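Local structure of terminase, large subunit (Bacillus phage spp1, 2WBN) at residues A80-V85 against N101-A106; R107-S112 against F199-K204. The protein packages viral DNA into empty capsids as an ATP-driven motor and cuts the genome as an endonuclease, the chain here being its nuclease domain. All blocks are in the same frame, centred on the assembly; numbering follows the deposited sequence.

Contact 1: A80-V85 against N101-A106; sequences AIDELV and NKYESA
Tyr103 and Asp82 meet where a classic beta bulge on strand 77-86 of the RNase H-like nuclease domain faces the loop after helix 91-100. Ile81 and Asp82 both stand opposite Arg68 of the neighbouring strand, which defines the bulge, and Asp82 points its side chain at the loop. Tyr103 CG stands anti to its carbonyl carbon (chi1 -64°), which sends the phenol toward the strand. Its OH donates to Asp82 OD2 at 2.6 Å, using the anti lone pair of that oxygen. The carboxylate reaches the ring at its edge, near the ring plane, yet the two planes stand 86° apart, so the acid is set crosswise to the phenol. Asp82 CB, 3.4 Å from Tyr103 OH, adds close packing at the same rim. The other oxygen is used within the strand: Glu83 N donates to Asp82 OD1 at 2.9 Å, coming from above the carboxylate plane, so both oxygens are held and the rotation of the acid is restrained. Phe66 and Arg68 pack on the tyrosine. The rest is loose: only 110 Å² is buried in all, and Lys102, the exposed positive-phi residue at the Schellman end of helix 91-100, makes no contact with the strand segment. Packing within the loop is tight again, for Asn101, whose ND2 is hydrogen-bonded to Phe97 O, sets its CB 3.3 Å above the centre of the Tyr103 ring.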
ATOM      1  N   ALA A  80       7.592   5.454   1.616  1.00 44.97           N
ATOM      2  CA  ALA A  80       7.335   4.641   0.421  1.00 45.06           C
ATOM      3  C   ALA A  80       8.634   4.325  -0.296  1.00 44.98           C
ATOM      4  O   ALA A  80       9.408   5.228  -0.634  1.00 45.89           O
ATOM      5  CB  ALA A  80       6.337   5.343  -0.516  1.00 44.20           C
ATOM      6  N   ILE A  81       8.881   3.033  -0.518  1.00 45.48           N
ATOM      7  CA  ILE A  81      10.133   2.573  -1.122  1.00 45.88           C
ATOM      8  C   ILE A  81       9.926   2.232  -2.590  1.00 45.35           C
ATOM      9  O   ILE A  81      10.692   2.663  -3.455  1.00 44.81           O
ATOM     10  CB  ILE A  81      10.699   1.328  -0.382  1.00 46.17           C
ATOM     11  CG1 ILE A  81      11.004   1.671   1.081  1.00 47.89           C
ATOM     12  CG2 ILE A  81      11.945   0.808  -1.099  1.00 47.08           C
ATOM     13  CD1 ILE A  81      11.541   0.491   1.931  1.00 48.29           C
ATOM     14  N   ASP A  82       8.888   1.447  -2.870  1.00 45.08           N
ATOM     15  CA  ASP A  82       8.640   1.021  -4.220  1.00 45.03           C
ATOM     16  C   ASP A  82       7.173   0.616  -4.402  1.00 45.27           C
ATOM     17  O   ASP A  82       6.411   0.544  -3.442  1.00 45.19           O
ATOM     18  CB  ASP A  82       9.585  -0.129  -4.558  1.00 45.15           C
ATOM     19  CG  ASP A  82       9.980  -0.175  -6.026  1.00 45.59           C
ATOM     20  OD1 ASP A  82       9.385   0.547  -6.854  1.00 47.96           O
ATOM     21  OD2 ASP A  82      10.902  -0.954  -6.354  1.00 47.19           O
ATOM     22  N   GLU A  83       6.797   0.395  -5.659  1.00 45.48           N
ATOM     23  CA  GLU A  83       5.438   0.042  -6.027  1.00 45.79           C
ATOM     24  C   GLU A  83       5.434  -0.643  -7.399  1.00 45.62           C
ATOM     25  O   GLU A  83       6.381  -0.504  -8.186  1.00 45.90           O
ATOM     26  CB  GLU A  83       4.563   1.302  -6.089  1.00 45.77           C
ATOM     27  CG  GLU A  83       4.889   2.187  -7.290  1.00 47.72           C
ATOM     28  CD  GLU A  83       4.160   3.512  -7.343  1.00 48.42           C
ATOM     29  OE1 GLU A  83       3.554   3.926  -6.336  1.00 51.28           O
ATOM     30  OE2 GLU A  83       4.197   4.157  -8.422  1.00 47.61           O
ATOM     31  N   LEU A  84       4.355  -1.367  -7.677  1.00 45.16           N
ATOM     32  CA  LEU A  84       4.027  -1.816  -9.017  1.00 44.92           C
ATOM     33  C   LEU A  84       2.522  -1.691  -9.159  1.00 44.79           C
ATOM     34  O   LEU A  84       1.767  -2.305  -8.400  1.00 45.85           O
ATOM     35  CB  LEU A  84       4.465  -3.269  -9.263  1.00 45.68           C
ATOM     36  CG  LEU A  84       4.208  -3.857 -10.654  1.00 45.61           C
ATOM     37  CD1 LEU A  84       5.075  -3.201 -11.754  1.00 47.92           C
ATOM     38  CD2 LEU A  84       4.427  -5.368 -10.633  1.00 48.20           C
ATOM     39  N   VAL A  85       2.091  -0.899 -10.132  1.00 44.37           N
ATOM     40  CA  VAL A  85       0.681  -0.732 -10.465  1.00 44.61           C
ATOM     41  C   VAL A  85       0.472  -1.187 -11.907  1.00 45.01           C
ATOM     42  O   VAL A  85       1.088  -0.651 -12.839  1.00 45.99           O
ATOM     43  CB  VAL A  85       0.224   0.721 -10.253  1.00 44.80           C
ATOM     44  CG1 VAL A  85      -1.278   0.881 -10.595  1.00 44.36           C
ATOM     45  CG2 VAL A  85       0.507   1.167  -8.792  1.00 46.43           C
ATOM     46  N   ASN A 101      13.818  -7.597  -7.740  1.00 52.04           N
ATOM     47  CA  ASN A 101      14.259  -6.624  -6.745  1.00 52.17           C
ATOM     48  C   ASN A 101      14.651  -7.217  -5.392  1.00 51.96           C
ATOM     49  O   ASN A 101      14.931  -6.482  -4.462  1.00 52.23           O
ATOM     50  CB  ASN A 101      13.154  -5.583  -6.553  1.00 52.04           C
ATOM     51  CG  ASN A 101      13.031  -4.657  -7.737  1.00 52.73           C
ATOM     52  OD1 ASN A 101      13.839  -3.750  -7.899  1.00 54.92           O
ATOM     53  ND2 ASN A 101      12.035  -4.886  -8.574  1.00 51.69           N
ATOM     54  N   LYS A 102      14.647  -8.539  -5.283  1.00 52.42           N
ATOM     55  CA  LYS A 102      14.927  -9.233  -4.021  1.00 52.65           C
ATOM     56  C   LYS A 102      14.001  -8.754  -2.889  1.00 52.63           C
ATOM     57  O   LYS A 102      14.427  -8.584  -1.741  1.00 52.69           O
ATOM     58  CB  LYS A 102      16.406  -9.082  -3.642  1.00 52.64           C
ATOM     59  CG  LYS A 102      17.361  -9.368  -4.791  1.00 52.84           C
ATOM     60  CD  LYS A 102      18.813  -9.278  -4.349  1.00 54.49           C
ATOM     61  CE  LYS A 102      19.751  -9.544  -5.515  1.00 54.93           C
ATOM     62  NZ  LYS A 102      21.196  -9.388  -5.138  1.00 56.53           N
ATOM     63  N   TYR A 103      12.730  -8.550  -3.231  1.00 52.03           N
ATOM     64  CA  TYR A 103      11.704  -8.221  -2.253  1.00 51.83           C
ATOM     65  C   TYR A 103      11.017  -9.487  -1.731  1.00 52.63           C
ATOM     66  O   TYR A 103      10.059  -9.403  -0.966  1.00 51.69           O
ATOM     67  CB  TYR A 103      10.646  -7.304  -2.882  1.00 52.08           C
ATOM     68  CG  TYR A 103      11.123  -5.933  -3.327  1.00 50.80           C
ATOM     69  CD1 TYR A 103      12.294  -5.360  -2.824  1.00 50.53           C
ATOM     70  CD2 TYR A 103      10.368  -5.189  -4.244  1.00 50.07           C
ATOM     71  CE1 TYR A 103      12.706  -4.096  -3.225  1.00 49.83           C
ATOM     72  CE2 TYR A 103      10.776  -3.942  -4.644  1.00 48.97           C
ATOM     73  CZ  TYR A 103      11.939  -3.398  -4.136  1.00 50.60           C
ATOM     74  OH  TYR A 103      12.327  -2.150  -4.559  1.00 48.90           O
ATOM     75  N   GLU A 104      11.532 -10.657  -2.115  1.00 53.61           N
ATOM     76  CA  GLU A 104      10.888 -11.946  -1.802  1.00 54.68           C
ATOM     77  C   GLU A 104      11.081 -12.295  -0.329  1.00 54.64           C
ATOM     78  O   GLU A 104      10.332 -13.099   0.236  1.00 54.76           O
ATOM     79  CB  GLU A 104      11.481 -13.097  -2.637  1.00 54.89           C
ATOM     80  CG  GLU A 104      12.116 -12.701  -3.977  1.00 57.14           C
ATOM     81  CD  GLU A 104      13.382 -13.488  -4.272  1.00 59.11           C
ATOM     82  OE1 GLU A 104      14.441 -12.865  -4.537  1.00 59.98           O
ATOM     83  OE2 GLU A 104      13.309 -14.735  -4.232  1.00 60.99           O
ATOM     84  N   SER A 105      12.108 -11.707   0.279  1.00 54.48           N
ATOM     85  CA  SER A 105      12.506 -12.056   1.633  1.00 54.44           C
ATOM     86  C   SER A 105      11.694 -11.317   2.691  1.00 53.70           C
ATOM     87  O   SER A 105      11.764 -11.661   3.862  1.00 54.22           O
ATOM     88  CB  SER A 105      13.999 -11.780   1.825  1.00 54.51           C
ATOM     89  OG  SER A 105      14.318 -10.460   1.421  1.00 56.56           O
ATOM     90  N   ALA A 106      10.947 -10.292   2.290  1.00 52.83           N
ATOM     91  CA  ALA A 106      10.029  -9.616   3.196  1.00 51.87           C
ATOM     92  C   ALA A 106       8.610 -10.080   2.885  1.00 51.22           C
ATOM     93  O   ALA A 106       8.258 -10.346   1.730  1.00 50.98           O
ATOM     94  CB  ALA A 106      10.146  -8.100   3.061  1.00 51.88           C
TER

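Contact 2: R107-S112 against F199-K204; sequences RIIADS and FERDMK
Glu200 OE2 is gripped by Arg201 and by the backbone N of Lys134, and this cluster packs on Ile109 of strand 108-110, next to the outermost strand 130-132 in the mixed sheet of the RNase H-like nuclease fold. The short bond is from Arg201 NE, 2.6 Å from Glu200 OE2 with an N-H...O angle of 166°; it lies in the guanidinium plane but reaches the oxygen on its anti side, tilted out of the carboxylate plane. Arg201 NH2 adds a weak second bond to OE2 and forms a salt bridge with Glu131, while Glu200 OE1 accepts from Lys135 N, so both carboxylate oxygens are satisfied although the residue is buried. Ile109 fits against this pair with two branches. Its CG2 touches Glu200 OE2 at 3.9 Å, and its CD1 lies 3.8 Å from Arg201 CG while also covering one face of the Arg201 guanidinium. A bend at chi2 (-59°) turns the Arg201 chain back, bringing its head beside Glu200 and over the isoleucine methyl. Two arginines meet at the exposed margin, their guanidinium planes 58° apart. The like charges are probably eased by Glu131, which bridges Arg201 and makes a long, weak ion pair with Arg107. The contact thus joins the strand leading to metal ligand Asp111 to the turn after helix 190-198. At its outer limit, Arg201 NH1 sits over one face of the Arg107 guanidinium, 3.8 Å from Arg107 NH1.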
ATOM      1  N   ARG A 107       7.802 -10.176   3.928  1.00 50.26           N
ATOM      2  CA  ARG A 107       6.439 -10.666   3.815  1.00 49.92           C
ATOM      3  C   ARG A 107       5.554  -9.747   2.983  1.00 49.19           C
ATOM      4  O   ARG A 107       5.670  -8.536   3.087  1.00 48.31           O
ATOM      5  CB  ARG A 107       5.834 -10.784   5.206  1.00 50.38           C
ATOM      6  CG  ARG A 107       4.441 -11.335   5.201  1.00 51.98           C
ATOM      7  CD  ARG A 107       4.069 -11.850   6.553  1.00 54.22           C
ATOM      8  NE  ARG A 107       3.960 -10.774   7.526  1.00 56.30           N
ATOM      9  CZ  ARG A 107       3.728 -10.963   8.821  1.00 56.23           C
ATOM     10  NH1 ARG A 107       3.577 -12.191   9.308  1.00 56.55           N
ATOM     11  NH2 ARG A 107       3.645  -9.920   9.635  1.00 56.89           N
ATOM     12  N   ILE A 108       4.654 -10.341   2.193  1.00 48.00           N
ATOM     13  CA  ILE A 108       3.611  -9.597   1.467  1.00 47.34           C
ATOM     14  C   ILE A 108       2.240  -9.976   2.038  1.00 46.72           C
ATOM     15  O   ILE A 108       1.878 -11.174   2.078  1.00 46.51           O
ATOM     16  CB  ILE A 108       3.649  -9.879  -0.056  1.00 47.01           C
ATOM     17  CG1 ILE A 108       5.022  -9.518  -0.636  1.00 47.92           C
ATOM     18  CG2 ILE A 108       2.534  -9.110  -0.798  1.00 48.07           C
ATOM     19  CD1 ILE A 108       5.264 -10.031  -2.051  1.00 48.46           C
ATOM     20  N   ILE A 109       1.512  -8.978   2.535  1.00 45.69           N
ATOM     21  CA  ILE A 109       0.146  -9.170   2.982  1.00 45.84           C
ATOM     22  C   ILE A 109      -0.742  -8.801   1.814  1.00 45.81           C
ATOM     23  O   ILE A 109      -0.654  -7.684   1.278  1.00 44.92           O
ATOM     24  CB  ILE A 109      -0.206  -8.357   4.253  1.00 46.59           C
ATOM     25  CG1 ILE A 109       0.738  -8.732   5.410  1.00 47.21           C
ATOM     26  CG2 ILE A 109      -1.631  -8.666   4.692  1.00 47.28           C
ATOM     27  CD1 ILE A 109       0.452  -8.013   6.753  1.00 46.19           C
ATOM     28  N   ALA A 110      -1.580  -9.753   1.397  1.00 45.09           N
ATOM     29  CA  ALA A 110      -2.346  -9.616   0.184  1.00 45.52           C
ATOM     30  C   ALA A 110      -3.844  -9.639   0.392  1.00 45.71           C
ATOM     31  O   ALA A 110      -4.374 -10.372   1.223  1.00 46.06           O
ATOM     32  CB  ALA A 110      -1.948 -10.710  -0.827  1.00 45.39           C
ATOM     33  N   ASP A 111      -4.503  -8.817  -0.418  1.00 46.07           N
ATOM     34  CA  ASP A 111      -5.935  -8.843  -0.703  1.00 45.78           C
ATOM     35  C   ASP A 111      -6.531 -10.252  -0.619  1.00 44.99           C
ATOM     36  O   ASP A 111      -6.330 -11.068  -1.510  1.00 43.83           O
ATOM     37  CB  ASP A 111      -6.080  -8.217  -2.112  1.00 46.13           C
ATOM     38  CG  ASP A 111      -7.468  -8.344  -2.735  1.00 46.49           C
ATOM     39  OD1 ASP A 111      -8.464  -8.656  -2.040  1.00 47.64           O
ATOM     40  OD2 ASP A 111      -7.539  -8.101  -3.985  1.00 47.58           O
ATOM     41  N   SER A 112      -7.286 -10.519   0.452  1.00 44.78           N
ATOM     42  CA  SER A 112      -7.766 -11.869   0.738  1.00 44.42           C
ATOM     43  C   SER A 112      -9.004 -12.258  -0.090  1.00 43.15           C
ATOM     44  O   SER A 112      -9.464 -13.378   0.019  1.00 42.66           O
ATOM     45  CB  SER A 112      -8.041 -12.056   2.239  1.00 45.18           C
ATOM     46  OG  SER A 112      -9.127 -11.260   2.675  1.00 47.19           O
ATOM     47  N   PHE A 199       0.155  -2.725   6.511  1.00 47.50           N
ATOM     48  CA  PHE A 199       0.250  -2.301   7.915  1.00 47.99           C
ATOM     49  C   PHE A 199      -0.832  -2.844   8.850  1.00 48.28           C
ATOM     50  O   PHE A 199      -0.938  -2.382   9.990  1.00 48.07           O
ATOM     51  CB  PHE A 199       0.229  -0.783   7.981  1.00 48.22           C
ATOM     52  CG  PHE A 199       1.509  -0.170   7.546  1.00 48.20           C
ATOM     53  CD1 PHE A 199       1.692   0.218   6.231  1.00 48.27           C
ATOM     54  CD2 PHE A 199       2.565  -0.057   8.433  1.00 48.87           C
ATOM     55  CE1 PHE A 199       2.905   0.773   5.820  1.00 48.28           C
ATOM     56  CE2 PHE A 199       3.767   0.491   8.023  1.00 48.49           C
ATOM     57  CZ  PHE A 199       3.936   0.889   6.719  1.00 48.58           C
ATOM     58  N   GLU A 200      -1.620  -3.821   8.405  1.00 48.95           N
ATOM     59  CA  GLU A 200      -2.731  -4.299   9.242  1.00 49.35           C
ATOM     60  C   GLU A 200      -2.279  -4.842  10.606  1.00 49.73           C
ATOM     61  O   GLU A 200      -2.999  -4.701  11.586  1.00 49.79           O
ATOM     62  CB  GLU A 200      -3.613  -5.320   8.500  1.00 49.00           C
ATOM     63  CG  GLU A 200      -2.968  -6.671   8.245  1.00 49.60           C
ATOM     64  CD  GLU A 200      -3.982  -7.763   7.898  1.00 48.99           C
ATOM     65  OE1 GLU A 200      -5.130  -7.464   7.508  1.00 48.84           O
ATOM     66  OE2 GLU A 200      -3.614  -8.943   8.031  1.00 49.07           O
ATOM     67  N   ARG A 201      -1.094  -5.452  10.669  1.00 50.59           N
ATOM     68  CA  ARG A 201      -0.604  -6.051  11.930  1.00 51.24           C
ATOM     69  C   ARG A 201       0.023  -5.025  12.874  1.00 52.17           C
ATOM     70  O   ARG A 201       0.398  -5.371  13.992  1.00 51.85           O
ATOM     71  CB  ARG A 201       0.438  -7.152  11.678  1.00 51.31           C
ATOM     72  CG  ARG A 201       0.108  -8.165  10.579  1.00 52.40           C
ATOM     73  CD  ARG A 201      -1.193  -8.913  10.832  1.00 53.91           C
ATOM     74  NE  ARG A 201      -1.638  -9.640   9.639  1.00 55.10           N
ATOM     75  CZ  ARG A 201      -1.119 -10.788   9.201  1.00 56.54           C
ATOM     76  NH1 ARG A 201      -0.128 -11.386   9.859  1.00 57.23           N
ATOM     77  NH2 ARG A 201      -1.612 -11.356   8.097  1.00 56.56           N
ATOM     78  N   ASP A 202       0.164  -3.777  12.433  1.00 52.92           N
ATOM     79  CA  ASP A 202       0.827  -2.764  13.247  1.00 54.28           C
ATOM     80  C   ASP A 202      -0.155  -1.838  13.951  1.00 55.29           C
ATOM     81  O   ASP A 202       0.258  -0.917  14.635  1.00 55.15           O
ATOM     82  CB  ASP A 202       1.775  -1.952  12.378  1.00 53.94           C
ATOM     83  CG  ASP A 202       2.916  -2.782  11.846  1.00 54.23           C
ATOM     84  OD1 ASP A 202       2.925  -3.091  10.634  1.00 51.73           O
ATOM     85  OD2 ASP A 202       3.819  -3.116  12.640  1.00 52.86           O
HETATM   86  N   MSE A 203      -1.451  -2.100  13.811  1.00 56.84           N
HETATM   87  CA  MSE A 203      -2.462  -1.143  14.244  1.00 58.02           C
HETATM   88  C   MSE A 203      -3.054  -1.492  15.613  1.00 58.62           C
HETATM   89  O   MSE A 203      -2.813  -2.580  16.139  1.00 58.80           O
HETATM   90  CB  MSE A 203      -3.551  -1.034  13.194  1.00 58.35           C
HETATM   91  CG  MSE A 203      -3.005  -0.805  11.803  1.00 59.09           C
HETATM   92 SE   MSE A 203      -4.413  -0.822  10.501  1.00 62.68          SE
HETATM   93  CE  MSE A 203      -3.382  -0.308   8.911  1.00 59.81           C
ATOM     94  N   LYS A 204      -3.826  -0.542  16.155  1.00 59.54           N
ATOM     95  CA  LYS A 204      -4.267  -0.481  17.572  1.00 60.15           C
ATOM     96  C   LYS A 204      -3.327   0.419  18.379  1.00 60.33           C
ATOM     97  O   LYS A 204      -2.436  -0.060  19.081  1.00 60.68           O
ATOM     98  CB  LYS A 204      -4.411  -1.859  18.256  1.00 60.42           C
ATOM     99  CG  LYS A 204      -5.485  -2.754  17.641  1.00 61.10           C
ATOM    100  CD  LYS A 204      -5.773  -3.957  18.513  1.00 62.33           C
ATOM    101  CE  LYS A 204      -6.778  -4.878  17.832  1.00 62.94           C
ATOM    102  NZ  LYS A 204      -7.236  -5.979  18.726  1.00 63.52           N
TER

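Contact 1 ends in sequence where contact 2 begins: Ala106 leads directly into Arg107, and the chain passes from a surface loop into strand 108-110. The two centres lie 15 Å apart, and apart from this continuity their segments do not touch, though both reach the same mixed sheet. Their relation to catalysis differs. Contact 1 lies away from the manganese sites, whereas segment 107-112 of contact 2 contains Asp111, a ligand of the first ion. The Ile109 side chain is about 10 Å from that of Asp56, which binds both ions, and about 11 Å from that of Asp193, a ligand of the second.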